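Local coordinates for protein enterotoxin-like toxin X (Staphylococcus aureus, PDB 5U75) that suppresses innate immunity by inhibiting phagocytosis and killing by human neutrophils, engaging their surface glycoproteins in a sialic acid-dependent manner, at residues Tyr32-Lys37 against Glu94-Ile99; Val62-Glu67 against Asp149-Val154; Lys87-Leu92 against Asn143-Thr148. All coordinates share one frame; numbering follows the deposited sequence. Where two conformers were deposited one is given.

Overall arrangement
All three contacts meet at helix 92-104 or the mixed beta-grasp sheet it packs on. Along the chain the segments run 32-37, 62-67, 87-92, 94-99, 143-148, 149-154, so contact 3 is nested inside the loop closed by contact 2, and contact 1 crosses both. Contact 1 brings helix 23-35 against helix 92-104; contact 2 joins strands 61-72 and 151-160 of the sheet; contact 3, an antiparallel pair leading into helix 92-104, holds the glycan-pocket residues Leu-92 and Val-144. The centres of contacts 1 and 2 lie about 16 Å apart. Those of contacts 2 and 3 are about 13 Å apart. Leu-95 touches both Ile-151 and Ile-146, so one helix side chain packs against both sheet and strand pair.

Contact 1 of 3, residues Tyr32-Lys37 against Glu94-Ile99; sequences YDRYSK and ELDHII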
loop_
_atom_site.group_PDB
_atom_site.type_symbol
_atom_site.label_atom_id
_atom_site.label_comp_id
_atom_site.label_asym_id
_atom_site.label_seq_id
_atom_site.Cartn_x
_atom_site.Cartn_y
_atom_site.Cartn_z
ATOM N N TYR A 32 -9.115 1.534 -7.472
ATOM C CA TYR A 32 -9.582 2.416 -6.427
ATOM C C TYR A 32 -10.702 1.750 -5.603
ATOM O O TYR A 32 -10.698 1.820 -4.379
ATOM C CB TYR A 32 -10.061 3.761 -6.969
ATOM C CG TYR A 32 -10.561 4.670 -5.879
ATOM C CD1 TYR A 32 -9.674 5.448 -5.131
ATOM C CD2 TYR A 32 -11.919 4.715 -5.543
ATOM C CE1 TYR A 32 -10.122 6.257 -4.104
ATOM C CE2 TYR A 32 -12.370 5.519 -4.517
ATOM C CZ TYR A 32 -11.473 6.289 -3.801
ATOM O OH TYR A 32 -11.917 7.088 -2.784
ATOM N N ASP A 33 -11.654 1.114 -6.277
ATOM C CA ASP A 33 -12.812 0.548 -5.565
ATOM C C ASP A 33 -12.414 -0.612 -4.665
ATOM O O ASP A 33 -12.959 -0.749 -3.579
ATOM C CB ASP A 33 -13.901 0.102 -6.536
ATOM C CG ASP A 33 -14.638 1.270 -7.161
ATOM O OD1 ASP A 33 -14.658 2.385 -6.592
ATOM O OD2 ASP A 33 -15.223 1.047 -8.230
ATOM N N ARG A 34 -11.480 -1.430 -5.126
ATOM C CA ARG A 34 -10.950 -2.523 -4.323
ATOM C C ARG A 34 -10.172 -2.008 -3.122
ATOM O O ARG A 34 -10.459 -2.360 -1.979
ATOM C CB ARG A 34 -10.041 -3.415 -5.163
ATOM C CG ARG A 34 -9.328 -4.466 -4.327
ATOM C CD ARG A 34 -8.644 -5.518 -5.138
ATOM N NE ARG A 34 -7.841 -6.402 -4.281
ATOM C CZ ARG A 34 -7.386 -7.595 -4.630
ATOM N NH1 ARG A 34 -6.686 -8.319 -3.763
ATOM N NH2 ARG A 34 -7.634 -8.099 -5.840
ATOM N N TYR A 35 -9.180 -1.164 -3.383
ATOM C CA TYR A 35 -8.190 -0.830 -2.358
ATOM C C TYR A 35 -8.547 0.347 -1.446
ATOM O O TYR A 35 -7.845 0.587 -0.453
ATOM C CB TYR A 35 -6.839 -0.629 -3.042
ATOM C CG TYR A 35 -6.216 -1.907 -3.548
ATOM C CD1 TYR A 35 -5.730 -2.856 -2.658
ATOM C CD2 TYR A 35 -6.093 -2.177 -4.913
ATOM C CE1 TYR A 35 -5.126 -4.014 -3.098
ATOM C CE2 TYR A 35 -5.484 -3.353 -5.370
ATOM C CZ TYR A 35 -4.996 -4.272 -4.458
ATOM O OH TYR A 35 -4.378 -5.438 -4.876
ATOM N N SER A 36 -9.622 1.090 -1.761
ATOM C CA SER A 36 -10.071 2.207 -0.930
ATOM C C SER A 36 -10.948 1.778 0.244
ATOM O O SER A 36 -11.255 2.601 1.096
ATOM C CB SER A 36 -10.842 3.255 -1.757
ATOM O OG SER A 36 -11.988 2.686 -2.357
ATOM N N LYS A 37 -11.336 0.509 0.285
ATOM C CA LYS A 37 -12.183 0.006 1.368
ATOM C C LYS A 37 -11.380 -0.034 2.651
ATOM O O LYS A 37 -10.242 -0.504 2.653
ATOM C CB LYS A 37 -12.717 -1.379 1.032
ATOM C CG LYS A 37 -13.631 -1.353 -0.178
ATOM C CD LYS A 37 -14.440 -2.620 -0.289
ATOM C CE LYS A 37 -15.480 -2.493 -1.388
ATOM N NZ LYS A 37 -16.161 -3.802 -1.566
ATOM N N GLU A 94 -4.129 -9.419 2.735
ATOM C CA GLU A 94 -4.377 -8.436 3.773
ATOM C C GLU A 94 -3.345 -7.303 3.776
ATOM O O GLU A 94 -3.690 -6.133 3.823
ATOM C CB GLU A 94 -4.362 -9.149 5.112
ATOM C CG GLU A 94 -4.887 -8.332 6.251
ATOM C CD GLU A 94 -5.055 -9.185 7.478
ATOM O OE1 GLU A 94 -5.934 -10.071 7.508
ATOM O OE2 GLU A 94 -4.295 -8.933 8.429
ATOM N N LEU A 95 -2.073 -7.668 3.723
ATOM C CA LEU A 95 -0.987 -6.669 3.776
ATOM C C LEU A 95 -0.955 -5.802 2.515
ATOM O O LEU A 95 -0.859 -4.568 2.589
ATOM C CB LEU A 95 0.343 -7.396 3.987
ATOM C CG LEU A 95 1.524 -6.577 4.464
ATOM C CD1 LEU A 95 1.182 -5.822 5.755
ATOM C CD2 LEU A 95 2.724 -7.503 4.657
ATOM N N ASP A 96 -1.051 -6.451 1.359
ATOM C CA ASP A 96 -1.264 -5.740 0.071
ATOM C C ASP A 96 -2.415 -4.732 0.158
ATOM O O ASP A 96 -2.286 -3.569 -0.226
ATOM C CB ASP A 96 -1.476 -6.765 -1.055
ATOM C CG ASP A 96 -1.862 -6.127 -2.370
ATOM O OD1 ASP A 96 -1.016 -5.448 -3.014
ATOM O OD2 ASP A 96 -3.034 -6.304 -2.748
ATOM N N HIS A 97 -3.539 -5.157 0.721
ATOM C CA HIS A 97 -4.682 -4.283 0.860
ATOM C C HIS A 97 -4.390 -3.049 1.684
ATOM O O HIS A 97 -4.629 -1.926 1.245
ATOM C CB HIS A 97 -5.902 -4.988 1.477
ATOM C CG HIS A 97 -7.085 -4.093 1.547
ATOM N ND1 HIS A 97 -7.925 -3.906 0.474
ATOM C CD2 HIS A 97 -7.487 -3.222 2.502
ATOM C CE1 HIS A 97 -8.832 -2.999 0.785
ATOM N NE2 HIS A 97 -8.580 -2.560 2.008
ATOM N N ILE A 98 -3.883 -3.279 2.890
ATOM C CA ILE A 98 -3.646 -2.185 3.833
ATOM C C ILE A 98 -2.586 -1.220 3.296
ATOM O O ILE A 98 -2.737 -0.002 3.398
ATOM C CB ILE A 98 -3.252 -2.733 5.227
ATOM C CG1 ILE A 98 -4.427 -3.541 5.809
ATOM C CG2 ILE A 98 -2.833 -1.601 6.160
ATOM C CD1 ILE A 98 -4.080 -4.355 7.036
ATOM N N ILE A 99 -1.532 -1.770 2.695
ATOM C CA ILE A 99 -0.505 -0.941 2.090
ATOM C C ILE A 99 -1.079 -0.061 0.988
ATOM O O ILE A 99 -0.828 1.144 0.983
ATOM C CB ILE A 99 0.678 -1.772 1.571
ATOM C CG1 ILE A 99 1.465 -2.310 2.764
ATOM C CG2 ILE A 99 1.590 -0.936 0.667
ATOM C CD1 ILE A 99 2.425 -3.425 2.406
HETATM O O HOH W 1 -5.256 -7.276 -1.425
HETATM O O HOH W 2 -7.618 -5.939 -1.505
#
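Two hydrogen bonds grip Asp-96 OD2: the hydroxyl of Tyr-35, with OH 2.7 Å from that oxygen, and water 1. The site joins the C-terminal end of helix 23-35 to helix 92-104, the helix of the beta-grasp domain. The phenol reaches the syn lone pair of OD2, its ring plane turned 83° from the carboxylate, while its oxygen also accepts from the backbone N of Leu-137. A tyrosine suits this buried place because its ring edge meets His-97 CA and its hydroxyl both gives and takes a hydrogen bond. Arg-34 CG lies over the centre of one face of the Tyr-35 ring, 3.9 Å from its plane. The guanidinium pairs with Glu-136 through NH2, and its NH1 is linked to Asp-96 through water 1. Asp-96 OD2, 4.3 Å from Arg-34 NH1, lies well out of the guanidinium plane, so no N-H points at it. The charge may still favour the ionised carboxylate, which also has Arg-100 on its other oxygen.

His-97, with CG anti to its backbone N (chi1 -177°), extends alongside Tyr-35, the two rings slid past each other with little overlap. Histidine fits because both nitrogens have partners at the ring edge. ND1 meets water 2, which accepts from Arg-34 NE, and on the other side NE2 donates to Lys-37 O at 2.7 Å, only 4° out of the imidazole plane.

Contact 2 of 3, residues Val62-Glu67 against Asp149-Val154; sequences VRIHLE and DDIKNV
Two nearly straight backbone hydrogen bonds join these parallel strands of the beta-grasp sheet. Val-154 N donates to His-65 O, in the plane of that carbonyl, at 3.0 Å. Glu-67 N, 2.8 Å from Val-154 O, lies nearly along the axis of that carbonyl. Both bonds flank Leu-66, whose CA lies opposite that of Val-154; the two side chains lie alongside each other, pointing the same way, with Leu-66 CD1 4.0 Å from Val-154 CB.

Farther back, the strands meet by apolar side chains. Ile-64 and Ile-151 cross at about a right angle, and in the conformer of Ile-151 described their CD1 methyls meet tip to tip at 3.4 Å, a close approach. In Ile-64 the CG1 arm, anti to the carbonyl carbon, carries CD1 to the other isoleucine, while CG2, anti to the backbone N, meets Ile-151 CG2 and also Val-154 CG2, the latter at 3.8 Å. A branched residue suits the place because its two arms touch two partners.

On the far side of strand 151-160 is a classic beta bulge, where Lys-152 and Asn-153 both face Asn-122 of strand 118-123. Between strands 61-72 and 151-160, water 3 bridges His-65 N to Lys-152 O. Asn-153, its CG in the crowded position between N and carbonyl carbon, takes the amide of Asn-122 on OD1, while ND2 gives only a weak hydrogen bond to Glu-67 OE1 (3.4 Å).

Strand 75-86 lines the other edge of strand 61-72, with Ile-83 and Leu-85 against Ile-64. Over the apolar face lies helix 92-104: Leu-95 meets Ile-151, Ile-99 meets Val-154, and Ala-102 and His-103 meet Leu-66.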
loop_
_atom_site.group_PDB
_atom_site.type_symbol
_atom_site.label_atom_id
_atom_site.label_comp_id
_atom_site.label_asym_id
_atom_site.label_seq_id
_atom_site.Cartn_x
_atom_site.Cartn_y
_atom_site.Cartn_z
ATOM N N VAL A 62 3.476 -3.209 15.605
ATOM C CA VAL A 62 4.590 -2.732 14.801
ATOM C C VAL A 62 4.104 -1.555 13.991
ATOM O O VAL A 62 2.907 -1.452 13.727
ATOM C CB VAL A 62 5.137 -3.812 13.834
ATOM C CG1 VAL A 62 5.757 -4.949 14.625
ATOM C CG2 VAL A 62 4.078 -4.344 12.898
ATOM N N ARG A 63 5.034 -0.691 13.594
ATOM C CA ARG A 63 4.759 0.399 12.677
ATOM C C ARG A 63 5.664 0.210 11.475
ATOM O O ARG A 63 6.878 0.118 11.615
ATOM C CB ARG A 63 5.016 1.755 13.303
ATOM C CG ARG A 63 4.608 2.904 12.387
ATOM C CD ARG A 63 4.361 4.168 13.180
ATOM N NE ARG A 63 3.165 4.019 14.035
ATOM C CZ ARG A 63 3.025 4.491 15.287
ATOM N NH1 ARG A 63 3.995 5.150 15.922
ATOM N NH2 ARG A 63 1.887 4.286 15.920
ATOM N N ILE A 64 5.048 0.136 10.303
ATOM C CA ILE A 64 5.754 -0.082 9.052
ATOM C C ILE A 64 5.687 1.211 8.257
ATOM O O ILE A 64 4.605 1.668 7.876
ATOM C CB ILE A 64 5.137 -1.264 8.299
ATOM C CG1 ILE A 64 5.261 -2.533 9.151
ATOM C CG2 ILE A 64 5.753 -1.410 6.907
ATOM C CD1 ILE A 64 4.360 -3.629 8.664
ATOM N N HIS A 65 6.851 1.822 8.043
ATOM C CA HIS A 65 6.912 3.091 7.320
ATOM C C HIS A 65 6.969 2.857 5.815
ATOM O O HIS A 65 7.664 1.947 5.355
ATOM C CB HIS A 65 8.095 3.917 7.797
ATOM C CG HIS A 65 7.960 4.320 9.223
ATOM N ND1 HIS A 65 7.234 5.424 9.610
ATOM C CD2 HIS A 65 8.374 3.720 10.362
ATOM C CE1 HIS A 65 7.250 5.515 10.928
ATOM N NE2 HIS A 65 7.929 4.491 11.409
ATOM N N LEU A 66 6.192 3.648 5.094
ATOM C CA LEU A 66 6.173 3.654 3.632
ATOM C C LEU A 66 7.147 4.756 3.221
ATOM O O LEU A 66 6.920 5.927 3.527
ATOM C CB LEU A 66 4.771 3.911 3.114
ATOM C CG LEU A 66 3.851 2.675 3.070
ATOM C CD1 LEU A 66 3.746 1.916 4.377
ATOM C CD2 LEU A 66 2.479 3.083 2.580
ATOM N N GLU A 67 8.235 4.367 2.557
ATOM C CA GLU A 67 9.333 5.276 2.232
ATOM C C GLU A 67 9.569 5.207 0.725
ATOM O O GLU A 67 10.058 4.209 0.217
ATOM C CB GLU A 67 10.592 4.868 3.004
ATOM C CG GLU A 67 10.399 4.858 4.515
ATOM C CD GLU A 67 11.669 4.507 5.263
ATOM O OE1 GLU A 67 11.592 3.695 6.209
ATOM O OE2 GLU A 67 12.746 5.032 4.896
ATOM N N ASP A 149 5.792 -8.808 12.121
ATOM C CA ASP A 149 7.032 -8.505 12.814
ATOM C C ASP A 149 8.300 -8.813 11.973
ATOM O O ASP A 149 9.421 -8.498 12.393
ATOM C CB ASP A 149 7.066 -9.258 14.142
ATOM C CG ASP A 149 8.213 -8.828 15.035
ATOM O OD1 ASP A 149 8.354 -7.620 15.270
ATOM O OD2 ASP A 149 8.991 -9.701 15.467
ATOM N N ASP A 150 8.113 -9.407 10.789
ATOM C CA ASP A 150 9.194 -9.656 9.849
ATOM C C ASP A 150 9.429 -8.489 8.899
ATOM O O ASP A 150 10.423 -8.491 8.170
ATOM C CB ASP A 150 8.900 -10.917 9.009
ATOM C CG ASP A 150 10.116 -11.412 8.218
ATOM O OD1 ASP A 150 11.236 -11.373 8.773
ATOM O OD2 ASP A 150 9.937 -11.812 7.031
ATOM N N ILE A 151 8.534 -7.501 8.898
ATOM C CA ILE A 151 8.584 -6.433 7.903
ATOM C C ILE A 151 9.505 -5.320 8.370
ATOM O O ILE A 151 9.360 -4.812 9.482
ATOM C CB ILE A 151 7.198 -5.867 7.615
ATOM C CG1 ILE A 151 6.291 -6.992 7.133
ATOM C CG2 ILE A 151 7.290 -4.743 6.591
ATOM C CD1 ILE A 151 4.832 -6.630 7.138
ATOM N N LYS A 152 10.466 -4.969 7.522
ATOM C CA LYS A 152 11.375 -3.854 7.791
ATOM C C LYS A 152 10.730 -2.520 7.452
ATOM O O LYS A 152 10.611 -1.650 8.309
ATOM C CB LYS A 152 12.666 -4.024 7.003
ATOM C CG LYS A 152 13.675 -2.911 7.226
ATOM C CD LYS A 152 14.927 -3.191 6.411
ATOM C CE LYS A 152 16.001 -2.124 6.618
ATOM N NZ LYS A 152 15.981 -1.166 5.482
ATOM N N ASN A 153 10.324 -2.371 6.198
ATOM C CA ASN A 153 9.636 -1.186 5.713
ATOM C C ASN A 153 8.990 -1.505 4.365
ATOM O O ASN A 153 9.092 -2.633 3.879
ATOM C CB ASN A 153 10.586 0.032 5.599
ATOM C CG ASN A 153 11.619 -0.107 4.493
ATOM O OD1 ASN A 153 11.730 -1.126 3.828
ATOM N ND2 ASN A 153 12.364 0.962 4.274
ATOM N N VAL A 154 8.344 -0.510 3.772
ATOM C CA VAL A 154 7.778 -0.629 2.435
ATOM C C VAL A 154 8.399 0.480 1.623
ATOM O O VAL A 154 8.328 1.646 2.006
ATOM C CB VAL A 154 6.238 -0.493 2.449
ATOM C CG1 VAL A 154 5.682 -0.358 1.023
ATOM C CG2 VAL A 154 5.621 -1.681 3.150
HETATM O O HOH W 3 9.375 0.748 8.851
#

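Contact 3 of 3, residues Lys87-Leu92 against Asn143-Thr148; sequences KEVVTL and NVEINT. With SIA (N-acetyl-alpha-neuraminic acid), chain B.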
loop_
_atom_site.group_PDB
_atom_site.type_symbol
_atom_site.label_atom_id
_atom_site.label_comp_id
_atom_site.label_asym_id
_atom_site.label_seq_id
_atom_site.Cartn_x
_atom_site.Cartn_y
_atom_site.Cartn_z
ATOM N N LYS A 87 1.237 -7.420 15.850
ATOM C CA LYS A 87 2.184 -8.513 15.616
ATOM C C LYS A 87 1.426 -9.820 15.461
ATOM O O LYS A 87 0.831 -10.332 16.415
ATOM C CB LYS A 87 3.200 -8.642 16.757
ATOM C CG LYS A 87 4.278 -7.584 16.749
ATOM C CD LYS A 87 5.180 -7.715 17.969
ATOM C CE LYS A 87 6.104 -6.518 18.110
ATOM N NZ LYS A 87 7.021 -6.739 19.274
ATOM N N GLU A 88 1.416 -10.360 14.250
ATOM C CA GLU A 88 0.731 -11.619 13.976
ATOM C C GLU A 88 1.046 -12.053 12.572
ATOM O O GLU A 88 1.551 -11.254 11.779
ATOM C CB GLU A 88 -0.800 -11.497 14.112
ATOM C CG GLU A 88 -1.436 -10.501 13.182
ATOM C CD GLU A 88 -2.926 -10.298 13.439
ATOM O OE1 GLU A 88 -3.561 -11.087 14.170
ATOM O OE2 GLU A 88 -3.471 -9.340 12.893
ATOM N N VAL A 89 0.675 -13.293 12.258
ATOM C CA VAL A 89 0.792 -13.795 10.889
ATOM C C VAL A 89 -0.485 -13.408 10.158
ATOM O O VAL A 89 -1.597 -13.720 10.621
ATOM C CB VAL A 89 1.074 -15.311 10.853
ATOM C CG1 VAL A 89 1.164 -15.816 9.426
ATOM C CG2 VAL A 89 2.363 -15.610 11.594
ATOM N N VAL A 90 -0.319 -12.678 9.054
ATOM C CA VAL A 90 -1.406 -12.214 8.202
ATOM C C VAL A 90 -1.156 -12.744 6.787
ATOM O O VAL A 90 -0.105 -13.337 6.511
ATOM C CB VAL A 90 -1.541 -10.663 8.187
ATOM C CG1 VAL A 90 -1.734 -10.113 9.600
ATOM C CG2 VAL A 90 -0.335 -9.984 7.530
ATOM N N THR A 91 -2.132 -12.554 5.907
ATOM C CA THR A 91 -1.967 -12.938 4.506
ATOM C C THR A 91 -1.418 -11.770 3.704
ATOM O O THR A 91 -1.576 -10.585 4.071
ATOM C CB THR A 91 -3.273 -13.417 3.844
ATOM O OG1 THR A 91 -4.209 -12.353 3.762
ATOM C CG2 THR A 91 -3.885 -14.608 4.611
ATOM N N LEU A 92 -0.780 -12.117 2.591
ATOM C CA LEU A 92 -0.368 -11.111 1.614
ATOM C C LEU A 92 -1.570 -10.338 1.046
ATOM O O LEU A 92 -1.467 -9.148 0.773
ATOM C CB LEU A 92 0.487 -11.742 0.515
ATOM C CG LEU A 92 1.043 -10.790 -0.557
ATOM C CD1 LEU A 92 1.793 -9.620 0.072
ATOM C CD2 LEU A 92 1.956 -11.596 -1.473
ATOM N N ASN A 143 -2.885 -16.000 -0.376
ATOM C CA ASN A 143 -2.783 -16.767 0.881
ATOM C C ASN A 143 -1.377 -16.921 1.460
ATOM O O ASN A 143 -1.185 -17.640 2.448
ATOM C CB ASN A 143 -3.424 -18.136 0.669
ATOM C CG ASN A 143 -4.892 -18.022 0.265
ATOM O OD1 ASN A 143 -5.639 -17.232 0.832
ATOM N ND2 ASN A 143 -5.303 -18.800 -0.719
ATOM N N VAL A 144 -0.395 -16.238 0.869
ATOM C CA VAL A 144 0.985 -16.290 1.345
ATOM C C VAL A 144 1.007 -15.683 2.746
ATOM O O VAL A 144 0.421 -14.629 2.963
ATOM C CB VAL A 144 1.933 -15.515 0.397
ATOM C CG1 VAL A 144 3.337 -15.348 0.995
ATOM C CG2 VAL A 144 2.014 -16.228 -0.950
ATOM N N GLU A 145 1.662 -16.361 3.672
ATOM C CA GLU A 145 1.624 -16.002 5.086
ATOM C C GLU A 145 2.858 -15.195 5.471
ATOM O O GLU A 145 3.991 -15.590 5.186
ATOM C CB GLU A 145 1.483 -17.259 5.952
ATOM C CG GLU A 145 0.118 -17.923 5.796
ATOM C CD GLU A 145 -0.074 -19.164 6.662
ATOM O OE1 GLU A 145 0.803 -19.502 7.472
ATOM O OE2 GLU A 145 -1.136 -19.806 6.534
ATOM N N ILE A 146 2.615 -14.053 6.110
ATOM C CA ILE A 146 3.651 -13.087 6.478
ATOM C C ILE A 146 3.449 -12.654 7.933
ATOM O O ILE A 146 2.371 -12.170 8.312
ATOM C CB ILE A 146 3.565 -11.829 5.574
ATOM C CG1 ILE A 146 3.848 -12.218 4.108
ATOM C CG2 ILE A 146 4.538 -10.746 6.049
ATOM C CD1 ILE A 146 3.523 -11.155 3.090
ATOM N N ASN A 147 4.497 -12.808 8.741
ATOM C CA ASN A 147 4.485 -12.297 10.100
ATOM C C ASN A 147 4.782 -10.813 10.005
ATOM O O ASN A 147 5.828 -10.409 9.471
ATOM C CB ASN A 147 5.516 -13.027 10.956
ATOM C CG ASN A 147 5.395 -12.697 12.436
ATOM O OD1 ASN A 147 5.127 -11.556 12.816
ATOM N ND2 ASN A 147 5.626 -13.693 13.278
ATOM N N THR A 148 3.870 -9.980 10.500
ATOM C CA THR A 148 4.055 -8.516 10.408
ATOM C C THR A 148 5.324 -8.042 11.133
ATOM O O THR A 148 5.858 -7.003 10.812
ATOM C CB THR A 148 2.842 -7.740 10.982
ATOM O OG1 THR A 148 2.649 -8.119 12.341
ATOM C CG2 THR A 148 1.590 -8.038 10.209
HETATM C C1 SIA B . 8.498 -10.900 -5.438
HETATM C C2 SIA B . 8.818 -12.346 -5.838
HETATM C C3 SIA B . 10.288 -12.709 -5.594
HETATM C C4 SIA B . 10.609 -12.780 -4.106
HETATM C C5 SIA B . 9.631 -13.680 -3.331
HETATM C C6 SIA B . 8.205 -13.272 -3.669
HETATM C C7 SIA B . 7.064 -14.116 -3.096
HETATM C C8 SIA B . 5.717 -13.676 -3.656
HETATM C C9 SIA B . 4.566 -14.237 -2.834
HETATM C C10 SIA B . 9.684 -14.600 -1.071
HETATM C C11 SIA B . 9.960 -14.336 0.370
HETATM N N5 SIA B . 9.877 -13.563 -1.904
HETATM O O1A SIA B . 9.367 -10.023 -5.615
HETATM O O1B SIA B . 7.348 -10.632 -4.977
HETATM O O4 SIA B . 11.927 -13.261 -3.857
HETATM O O6 SIA B . 7.995 -13.264 -5.080
HETATM O O7 SIA B . 7.301 -15.520 -3.325
HETATM O O8 SIA B . 5.593 -12.246 -3.628
HETATM O O9 SIA B . 3.371 -14.122 -3.591
HETATM O O10 SIA B . 9.274 -15.704 -1.445
#
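The amide of Asn-147 and the carboxylate of Glu-145, flat groups on one face of the strand pair, lie at the rim of Val-89, which meets mainly their stems: its CG1 is 3.8 Å from Glu-145 CB, its CG2 4.1 Å from Asn-147 CB. The amide OD1 accepts from Asp-149 N. Val-90 N approaches Ile-146 O from 33° above the carbonyl plane, at 2.8 Å, whereas Ile-146 N answers nearly along the axis of Val-90 O, completing an antiparallel hydrogen-bonded pair. Thr-148 N to Glu-88 O and Leu-92 N to Val-144 O extend it at the two ends.

Val-90 and Ile-146 take the buried face; beta-branched and apolar, they suit an extended backbone there. Thr-91, N-cap of helix 92-104, turns OG1 to the N of Glu-94. Just beyond it, Leu-92 meets Ile-146 CD1 to CD1 at 3.8 Å.

Leu-92 and Val-144 belong to the glycan pocket, Val-144 within the inferred sialic acid-binding motif. Leu-92 CD2 and Val-144 CG2 each lie 3.6 Å from O9 of the sialic acid. Hydrogen bonds to the sugar come at least from Thr-130, Arg-141 and the Lys-128 carbonyl, while these two methyls meet its glycerol tail by apolar contact.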